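Local coordinates for lipoprotein outS (Dickeya dadantii, PDB 3UTK), which serves as the pilotin of the type II secretion system, interacting with the secretin OutD for export of pectate lyases and cellulases across the outer membrane, at residues Gln43-Ala48 with Tyr90-Leu96; Ala48-Ala52 with Ser97-Tyr101; Tyr56-Cys61 with Gln114-Asn119. All blocks are in the same frame, centred on the assembly; numbering follows the deposited sequence.

Contact 1 of 3, residues Gln43-Ala48 with Tyr90-Leu96; sequences QISQLA and YQSLPQL
Residues Gln43-Ala48 are regular helix within helix 40-60. Tyr90-Leu96 approaches as a type I beta turn from Tyr90 to Leu93 and then runs into helix 94-106. The nearest CA pairs are Ile44-Tyr90 at 6.2 Å and Ala48-Leu93 at 6.0 Å. The contact buries 459 Å².

The largest bump is the Tyr90 ring (chi1 m, chi2 near 0°). It lies across the helix between Ile44 and Leu47, both m,t. Ile44 CG1 is 3.6 Å from Tyr90 CD1, and Leu47 CD1 is a tight 3.2 Å from Tyr90 CE2. At the ring edge, Tyr90 OH donates a hydrogen bond of 3.1 Å to Gln43 OE1. One turn further along helix 40-60, the hollow between Ile44, Leu47 and Ala48 takes CD1 of Leu93 (t,p). CD1 of Leu93 is 3.8 Å from Leu47 CB and 3.6 Å from Ala48 N. Leu96, also t,p, closes the flank nearer Ser45: its CD2 is 3.5 Å from Ala48 CB and 4.1 Å from Ile44 CG2. Small Ala48 leaves room for both leucines. Ser92 OG reaches Ile44 CG2 at 3.8 Å.

Ala80 of helix 69-82 also touches Leu47 and Tyr90, and Trp85 packs on Tyr90. This is mainly apolar, partly buried packing of a turn and the helix that follows it against helix 40-60, in the all-helical pilotin fold of perpendicular helical hairpins.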
loop_
_atom_site.group_PDB
_atom_site.type_symbol
_atom_site.label_atom_id
_atom_site.label_comp_id
_atom_site.label_asym_id
_atom_site.label_seq_id
_atom_site.Cartn_x
_atom_site.Cartn_y
_atom_site.Cartn_z
ATOM N N GLN A 43 -2.845 -10.655 7.467
ATOM C CA GLN A 43 -1.558 -10.176 6.962
ATOM C C GLN A 43 -1.641 -9.656 5.528
ATOM O O GLN A 43 -1.227 -8.527 5.246
ATOM C CB GLN A 43 -0.485 -11.265 7.085
ATOM C CG GLN A 43 -0.225 -11.685 8.517
ATOM C CD GLN A 43 0.885 -12.706 8.644
ATOM O OE1 GLN A 43 1.412 -13.204 7.646
ATOM N NE2 GLN A 43 1.247 -13.025 9.881
ATOM N N ILE A 44 -2.189 -10.474 4.633
ATOM C CA ILE A 44 -2.257 -10.130 3.214
ATOM C C ILE A 44 -3.123 -8.900 2.969
ATOM O O ILE A 44 -2.757 -8.011 2.196
ATOM C CB ILE A 44 -2.799 -11.299 2.381
ATOM C CG1 ILE A 44 -1.978 -12.562 2.647
ATOM C CG2 ILE A 44 -2.792 -10.940 0.903
ATOM C CD1 ILE A 44 -2.524 -13.800 1.974
ATOM N N SER A 45 -4.274 -8.856 3.630
ATOM C CA SER A 45 -5.177 -7.715 3.534
ATOM C C SER A 45 -4.511 -6.427 3.999
ATOM O O SER A 45 -4.758 -5.349 3.446
ATOM C CB SER A 45 -6.423 -7.965 4.377
ATOM O OG SER A 45 -7.253 -8.927 3.759
ATOM N N GLN A 46 -3.677 -6.540 5.026
ATOM C CA GLN A 46 -3.003 -5.373 5.578
ATOM C C GLN A 46 -1.974 -4.816 4.602
ATOM O O GLN A 46 -1.893 -3.606 4.407
ATOM C CB GLN A 46 -2.354 -5.699 6.932
ATOM C CG GLN A 46 -3.371 -5.901 8.054
ATOM C CD GLN A 46 -2.749 -5.971 9.438
ATOM O OE1 GLN A 46 -1.534 -5.847 9.604
ATOM N NE2 GLN A 46 -3.592 -6.168 10.446
ATOM N N LEU A 47 -1.189 -5.701 3.993
ATOM C CA LEU A 47 -0.179 -5.275 3.027
ATOM C C LEU A 47 -0.821 -4.658 1.792
ATOM O O LEU A 47 -0.339 -3.647 1.278
ATOM C CB LEU A 47 0.711 -6.447 2.619
ATOM C CG LEU A 47 1.470 -7.098 3.773
ATOM C CD1 LEU A 47 2.285 -8.287 3.269
ATOM C CD2 LEU A 47 2.359 -6.082 4.462
ATOM N N ALA A 48 -1.912 -5.269 1.329
ATOM C CA ALA A 48 -2.599 -4.807 0.130
ATOM C C ALA A 48 -3.158 -3.412 0.350
ATOM O O ALA A 48 -3.159 -2.582 -0.559
ATOM C CB ALA A 48 -3.718 -5.782 -0.274
ATOM N N TYR A 90 1.560 -15.395 0.281
ATOM C CA TYR A 90 1.114 -14.075 -0.156
ATOM C C TYR A 90 0.612 -13.999 -1.600
ATOM O O TYR A 90 0.332 -12.910 -2.096
ATOM C CB TYR A 90 2.224 -13.041 0.067
ATOM C CG TYR A 90 2.390 -12.634 1.508
ATOM C CD1 TYR A 90 1.603 -13.197 2.506
ATOM C CD2 TYR A 90 3.321 -11.671 1.873
ATOM C CE1 TYR A 90 1.756 -12.824 3.831
ATOM C CE2 TYR A 90 3.474 -11.291 3.189
ATOM C CZ TYR A 90 2.689 -11.867 4.163
ATOM O OH TYR A 90 2.845 -11.485 5.475
ATOM N N GLN A 91 0.478 -15.151 -2.254
ATOM C CA GLN A 91 0.103 -15.219 -3.672
ATOM C C GLN A 91 -0.896 -14.152 -4.143
ATOM O O GLN A 91 -0.758 -13.587 -5.240
ATOM C CB GLN A 91 -0.420 -16.621 -4.016
ATOM C CG GLN A 91 0.660 -17.693 -4.047
ATOM C CD GLN A 91 0.876 -18.359 -2.699
ATOM O OE1 GLN A 91 0.189 -18.057 -1.724
ATOM N NE2 GLN A 91 1.827 -19.281 -2.645
ATOM N N SER A 92 -1.891 -13.868 -3.310
ATOM C CA SER A 92 -2.970 -12.967 -3.689
ATOM C C SER A 92 -2.708 -11.507 -3.312
ATOM O O SER A 92 -3.644 -10.792 -2.947
ATOM C CB SER A 92 -4.277 -13.424 -3.041
ATOM O OG SER A 92 -4.163 -13.421 -1.627
ATOM N N LEU A 93 -1.461 -11.050 -3.429
ATOM C CA LEU A 93 -1.123 -9.678 -3.007
ATOM C C LEU A 93 -1.249 -8.581 -4.083
ATOM O O LEU A 93 -1.876 -7.550 -3.842
ATOM C CB LEU A 93 0.267 -9.613 -2.340
ATOM C CG LEU A 93 0.680 -8.214 -1.844
ATOM C CD1 LEU A 93 -0.338 -7.644 -0.863
ATOM C CD2 LEU A 93 2.083 -8.205 -1.223
ATOM N N PRO A 94 -0.643 -8.788 -5.266
ATOM C CA PRO A 94 -0.702 -7.727 -6.286
ATOM C C PRO A 94 -2.107 -7.430 -6.834
ATOM O O PRO A 94 -2.487 -6.263 -6.942
ATOM C CB PRO A 94 0.192 -8.264 -7.406
ATOM C CG PRO A 94 1.091 -9.281 -6.729
ATOM C CD PRO A 94 0.233 -9.903 -5.673
ATOM N N GLN A 95 -2.859 -8.463 -7.204
ATOM C CA GLN A 95 -4.222 -8.247 -7.672
ATOM C C GLN A 95 -5.101 -7.645 -6.579
ATOM O O GLN A 95 -5.922 -6.763 -6.847
ATOM C CB GLN A 95 -4.850 -9.543 -8.179
ATOM C CG GLN A 95 -6.265 -9.342 -8.709
ATOM C CD GLN A 95 -6.325 -8.295 -9.809
ATOM O OE1 GLN A 95 -5.493 -8.281 -10.715
ATOM N NE2 GLN A 95 -7.305 -7.405 -9.728
ATOM N N LEU A 96 -4.934 -8.123 -5.350
ATOM C CA LEU A 96 -5.735 -7.608 -4.247
ATOM C C LEU A 96 -5.461 -6.123 -4.061
ATOM O O LEU A 96 -6.376 -5.339 -3.805
ATOM C CB LEU A 96 -5.448 -8.362 -2.948
ATOM C CG LEU A 96 -6.206 -7.785 -1.747
ATOM C CD1 LEU A 96 -7.718 -7.830 -1.989
ATOM C CD2 LEU A 96 -5.847 -8.497 -0.459
#

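Contact 2 of 3, residues Ala48-Ala52 with Ser97-Tyr101; sequences ASLVA and SENLY
This is a close, buried helix-helix crossing through small residues, near the centre of the chain. Helix 40-60 supplies Ala48-Ala52 and helix 94-106 supplies Ser97-Tyr101. The axes of these short segments approach to 8.0 Å at a signed crossing angle of -57°. The nearest CA pairs are Ala48-Ser97 at 4.4 Å and Ala52-Tyr101 at 4.6 Å.

Ala48 and Ala52, one turn apart, make this approach possible. Ala52 CB rests on backbone, 3.6 Å from Ser97 O and 3.6 Å from Tyr101 N, and is 3.8 Å from Leu100 CB. Leu100 (m,t) extends its CD1 to 3.6 Å from both Ala48 CB and Ser49 N. Ser97 OG (chi1 m) packs 3.5 Å from Ala48 CA and 3.4 Å from Val51 CB; its hydrogen bond goes to Leu93 O, four residues earlier in the chain.

Glu98 forms a salt bridge with Lys55 of helix 40-60. Helix 69-82 packs alongside: Leu73 touches both Val51 and Ser97, while Ile72 and Ala76 also meet Val51.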
loop_
_atom_site.group_PDB
_atom_site.type_symbol
_atom_site.label_atom_id
_atom_site.label_comp_id
_atom_site.label_asym_id
_atom_site.label_seq_id
_atom_site.Cartn_x
_atom_site.Cartn_y
_atom_site.Cartn_z
ATOM N N ALA A 48 -1.912 -5.269 1.329
ATOM C CA ALA A 48 -2.599 -4.807 0.130
ATOM C C ALA A 48 -3.158 -3.412 0.350
ATOM O O ALA A 48 -3.159 -2.582 -0.559
ATOM C CB ALA A 48 -3.718 -5.782 -0.274
ATOM N N SER A 49 -3.626 -3.162 1.566
ATOM C CA SER A 49 -4.125 -1.844 1.935
ATOM C C SER A 49 -3.031 -0.770 1.856
ATOM O O SER A 49 -3.279 0.353 1.415
ATOM C CB SER A 49 -4.743 -1.887 3.336
ATOM O OG SER A 49 -5.110 -0.589 3.776
ATOM N N LEU A 50 -1.822 -1.117 2.286
ATOM C CA LEU A 50 -0.696 -0.185 2.250
ATOM C C LEU A 50 -0.288 0.077 0.805
ATOM O O LEU A 50 -0.022 1.201 0.425
ATOM C CB LEU A 50 0.495 -0.735 3.047
ATOM C CG LEU A 50 0.390 -0.698 4.575
ATOM C CD1 LEU A 50 1.510 -1.516 5.223
ATOM C CD2 LEU A 50 0.414 0.736 5.091
ATOM N N VAL A 51 -0.266 -0.973 -0.005
ATOM C CA VAL A 51 0.054 -0.817 -1.415
ATOM C C VAL A 51 -0.986 0.068 -2.121
ATOM O O VAL A 51 -0.627 0.968 -2.881
ATOM C CB VAL A 51 0.163 -2.187 -2.110
ATOM C CG1 VAL A 51 0.433 -2.003 -3.587
ATOM C CG2 VAL A 51 1.285 -3.010 -1.459
ATOM N N ALA A 52 -2.263 -0.194 -1.860
ATOM C CA ALA A 52 -3.355 0.589 -2.444
ATOM C C ALA A 52 -3.291 2.061 -2.053
ATOM O O ALA A 52 -3.485 2.941 -2.892
ATOM C CB ALA A 52 -4.698 0.010 -2.037
ATOM N N SER A 97 -4.195 -5.744 -4.205
ATOM C CA SER A 97 -3.775 -4.355 -4.054
ATOM C C SER A 97 -4.472 -3.453 -5.067
ATOM O O SER A 97 -4.962 -2.374 -4.723
ATOM C CB SER A 97 -2.260 -4.238 -4.232
ATOM O OG SER A 97 -1.563 -4.927 -3.212
ATOM N N GLU A 98 -4.507 -3.908 -6.317
ATOM C CA GLU A 98 -5.144 -3.158 -7.391
ATOM C C GLU A 98 -6.653 -3.069 -7.165
ATOM O O GLU A 98 -7.258 -2.020 -7.396
ATOM C CB GLU A 98 -4.821 -3.783 -8.754
ATOM C CG GLU A 98 -5.491 -3.109 -9.954
ATOM C CD GLU A 98 -5.059 -1.662 -10.166
ATOM O OE1 GLU A 98 -4.075 -1.224 -9.539
ATOM O OE2 GLU A 98 -5.713 -0.959 -10.971
ATOM N N ASN A 99 -7.258 -4.161 -6.703
ATOM C CA ASN A 99 -8.697 -4.156 -6.408
ATOM C C ASN A 99 -9.067 -3.147 -5.325
ATOM O O ASN A 99 -10.060 -2.428 -5.444
ATOM C CB ASN A 99 -9.182 -5.548 -6.005
ATOM C CG ASN A 99 -9.212 -6.510 -7.171
ATOM O OD1 ASN A 99 -9.420 -7.715 -6.995
ATOM N ND2 ASN A 99 -9.000 -5.987 -8.373
ATOM N N LEU A 100 -8.263 -3.100 -4.266
ATOM C CA LEU A 100 -8.478 -2.152 -3.175
ATOM C C LEU A 100 -8.255 -0.711 -3.629
ATOM O O LEU A 100 -8.934 0.200 -3.175
ATOM C CB LEU A 100 -7.562 -2.472 -1.985
ATOM C CG LEU A 100 -7.887 -3.691 -1.117
ATOM C CD1 LEU A 100 -6.809 -3.868 -0.063
ATOM C CD2 LEU A 100 -9.266 -3.568 -0.463
ATOM N N TYR A 101 -7.292 -0.509 -4.523
ATOM C CA TYR A 101 -7.061 0.812 -5.096
ATOM C C TYR A 101 -8.293 1.244 -5.886
ATOM O O TYR A 101 -8.778 2.359 -5.732
ATOM C CB TYR A 101 -5.801 0.817 -5.979
ATOM C CG TYR A 101 -5.668 2.047 -6.852
ATOM C CD1 TYR A 101 -5.311 3.272 -6.307
ATOM C CD2 TYR A 101 -5.911 1.982 -8.219
ATOM C CE1 TYR A 101 -5.195 4.398 -7.095
ATOM C CE2 TYR A 101 -5.796 3.105 -9.015
ATOM C CZ TYR A 101 -5.440 4.311 -8.449
ATOM O OH TYR A 101 -5.328 5.436 -9.232
#

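Contact 3 of 3, residues Tyr56-Cys61 with Gln114-Asn119; sequences YLRVQC and QCSSFN
Tyr56-Cys61, the last part of helix 40-60 and the turn residue Cys61, meets Gln114-Asn119 of helix 111-121. The short axes of 56-60 and 114-119 come within 10.3 Å, with 139° between their directions and a signed crossing angle of -139°. Cys61-Cys115 is the nearest CA pair, at 5.7 Å.

Gln114 (chi1 t) places its CG over one face of the Tyr56 ring, and its CB is 3.4 Å from Tyr56 OH. Cys115 follows, with chi1 m like Cys61. The two SG atoms, Cys61 SG and Cys115 SG, form a 2.0 Å disulfide with chi3 -89°. Cys115 SG also lies 3.9 Å from Tyr56 CE1, an oblique sulfur-aromatic contact. Phe118 (m) turns its ring edge toward the Tyr56 face, with centroids 5.7 Å apart and planes at 76°. Phe118 CB is 3.4 Å from Leu57 CD2. Asn119 OD1 lies 3.5 Å from Leu57 CD2 and is hydrogen-bonded to Arg63. A water donates to Cys61 O at 2.8 Å and weakly accepts from Asn119 ND2 at 3.4 Å.

Leu105 of helix 94-106 also packs on Tyr56. A disulfide thus ties the turn just after helix 40-60 to helix 111-121, with an offset edge-to-face aromatic pair beside it, in the PulS/OutS pilotin fold.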
loop_
_atom_site.group_PDB
_atom_site.type_symbol
_atom_site.label_atom_id
_atom_site.label_comp_id
_atom_site.label_asym_id
_atom_site.label_seq_id
_atom_site.Cartn_x
_atom_site.Cartn_y
_atom_site.Cartn_z
ATOM N N TYR A 56 -2.586 5.212 -4.503
ATOM C CA TYR A 56 -3.515 6.340 -4.445
ATOM C C TYR A 56 -2.753 7.664 -4.281
ATOM O O TYR A 56 -3.062 8.662 -4.931
ATOM C CB TYR A 56 -4.552 6.140 -3.323
ATOM C CG TYR A 56 -5.663 7.165 -3.323
ATOM C CD1 TYR A 56 -5.469 8.433 -2.787
ATOM C CD2 TYR A 56 -6.915 6.855 -3.843
ATOM C CE1 TYR A 56 -6.491 9.370 -2.789
ATOM C CE2 TYR A 56 -7.938 7.788 -3.848
ATOM C CZ TYR A 56 -7.722 9.037 -3.323
ATOM O OH TYR A 56 -8.743 9.961 -3.339
ATOM N N LEU A 57 -1.728 7.668 -3.440
ATOM C CA LEU A 57 -0.962 8.890 -3.247
ATOM C C LEU A 57 -0.230 9.256 -4.536
ATOM O O LEU A 57 -0.244 10.407 -4.956
ATOM C CB LEU A 57 0.038 8.757 -2.096
ATOM C CG LEU A 57 -0.511 8.815 -0.665
ATOM C CD1 LEU A 57 0.582 8.511 0.377
ATOM C CD2 LEU A 57 -1.143 10.180 -0.367
ATOM N N ARG A 58 0.408 8.274 -5.162
ATOM C CA ARG A 58 1.181 8.566 -6.366
ATOM C C ARG A 58 0.281 9.076 -7.489
ATOM O O ARG A 58 0.590 10.074 -8.138
ATOM C CB ARG A 58 1.968 7.334 -6.846
ATOM C CG ARG A 58 2.973 7.643 -7.965
ATOM C CD ARG A 58 3.583 6.370 -8.539
ATOM N NE ARG A 58 2.619 5.645 -9.355
ATOM C CZ ARG A 58 2.292 4.369 -9.187
ATOM N NH1 ARG A 58 2.858 3.653 -8.224
ATOM N NH2 ARG A 58 1.389 3.810 -9.987
ATOM N N VAL A 59 -0.829 8.383 -7.725
ATOM C CA VAL A 59 -1.653 8.667 -8.893
ATOM C C VAL A 59 -2.664 9.794 -8.663
ATOM O O VAL A 59 -2.809 10.686 -9.507
ATOM C CB VAL A 59 -2.376 7.396 -9.399
ATOM C CG1 VAL A 59 -3.295 7.727 -10.573
ATOM C CG2 VAL A 59 -1.352 6.328 -9.784
ATOM N N GLN A 60 -3.362 9.754 -7.531
ATOM C CA GLN A 60 -4.435 10.716 -7.267
ATOM C C GLN A 60 -3.918 11.971 -6.577
ATOM O O GLN A 60 -4.486 13.058 -6.721
ATOM C CB GLN A 60 -5.548 10.072 -6.417
ATOM C CG GLN A 60 -6.123 8.779 -7.011
ATOM C CD GLN A 60 -6.780 8.996 -8.363
ATOM O OE1 GLN A 60 -6.590 8.213 -9.293
ATOM N NE2 GLN A 60 -7.571 10.051 -8.470
ATOM N N CYS A 61 -2.838 11.829 -5.821
ATOM C CA CYS A 61 -2.356 12.931 -4.983
ATOM C C CYS A 61 -1.057 13.529 -5.507
ATOM O O CYS A 61 -0.398 14.332 -4.827
ATOM C CB CYS A 61 -2.177 12.439 -3.544
ATOM S SG CYS A 61 -3.687 11.676 -2.836
ATOM N N GLN A 114 -9.157 12.341 1.163
ATOM C CA GLN A 114 -8.347 11.132 1.166
ATOM C C GLN A 114 -6.849 11.440 1.081
ATOM O O GLN A 114 -6.044 10.856 1.815
ATOM C CB GLN A 114 -8.777 10.196 0.028
ATOM C CG GLN A 114 -8.144 8.820 0.141
ATOM C CD GLN A 114 -8.688 8.066 1.323
ATOM O OE1 GLN A 114 -9.800 7.554 1.267
ATOM N NE2 GLN A 114 -7.914 7.998 2.407
ATOM N N CYS A 115 -6.467 12.355 0.193
ATOM C CA CYS A 115 -5.054 12.710 0.048
ATOM C C CYS A 115 -4.494 13.311 1.326
ATOM O O CYS A 115 -3.380 12.982 1.740
ATOM C CB CYS A 115 -4.834 13.695 -1.104
ATOM S SG CYS A 115 -5.201 13.027 -2.751
ATOM N N SER A 116 -5.243 14.219 1.937
ATOM C CA SER A 116 -4.787 14.844 3.175
ATOM C C SER A 116 -4.592 13.772 4.253
ATOM O O SER A 116 -3.614 13.795 5.006
ATOM C CB SER A 116 -5.803 15.887 3.654
ATOM O OG SER A 116 -5.323 16.551 4.814
ATOM N N SER A 117 -5.528 12.832 4.318
ATOM C CA SER A 117 -5.457 11.767 5.315
ATOM C C SER A 117 -4.258 10.829 5.086
ATOM O O SER A 117 -3.505 10.552 6.026
ATOM C CB SER A 117 -6.767 10.965 5.360
ATOM O OG SER A 117 -6.712 10.000 6.390
ATOM N N PHE A 118 -4.087 10.334 3.859
ATOM C CA PHE A 118 -2.957 9.441 3.549
ATOM C C PHE A 118 -1.608 10.165 3.719
ATOM O O PHE A 118 -0.636 9.588 4.229
ATOM C CB PHE A 118 -3.075 8.857 2.135
ATOM C CG PHE A 118 -4.046 7.696 2.010
ATOM C CD1 PHE A 118 -4.364 6.890 3.102
ATOM C CD2 PHE A 118 -4.642 7.418 0.786
ATOM C CE1 PHE A 118 -5.250 5.816 2.968
ATOM C CE2 PHE A 118 -5.526 6.343 0.639
ATOM C CZ PHE A 118 -5.840 5.547 1.739
ATOM N N ASN A 119 -1.537 11.429 3.307
ATOM C CA ASN A 119 -0.292 12.190 3.449
ATOM C C ASN A 119 0.086 12.336 4.921
ATOM O O ASN A 119 1.276 12.322 5.286
ATOM C CB ASN A 119 -0.421 13.573 2.801
ATOM C CG ASN A 119 -0.075 13.567 1.315
ATOM O OD1 ASN A 119 0.778 12.794 0.855
ATOM N ND2 ASN A 119 -0.738 14.431 0.558
HETATM O O HOH W 1 0.280 15.549 -2.450
#

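All three contacts use helix 40-60. Contacts 1 and 2 follow each other along it, with centres about 8 Å apart, and share Ala48. Together they pack helix 94-106 and the turn before it against the helix. Contact 3 joins the far end of helix 40-60 to helix 111-121, which follows helix 94-106 in the chain. Its centre is about 13 Å from that of contact 2 and about 20 Å from that of contact 1, on the opposite side of the chain's centre from contact 1. Contacts 2 and 3 touch through Tyr101: Tyr101 OH is 3.1 Å from Gln60 OE1, a probable hydrogen bond, and Tyr101 CE1 is 3.7 Å from Tyr56 CA.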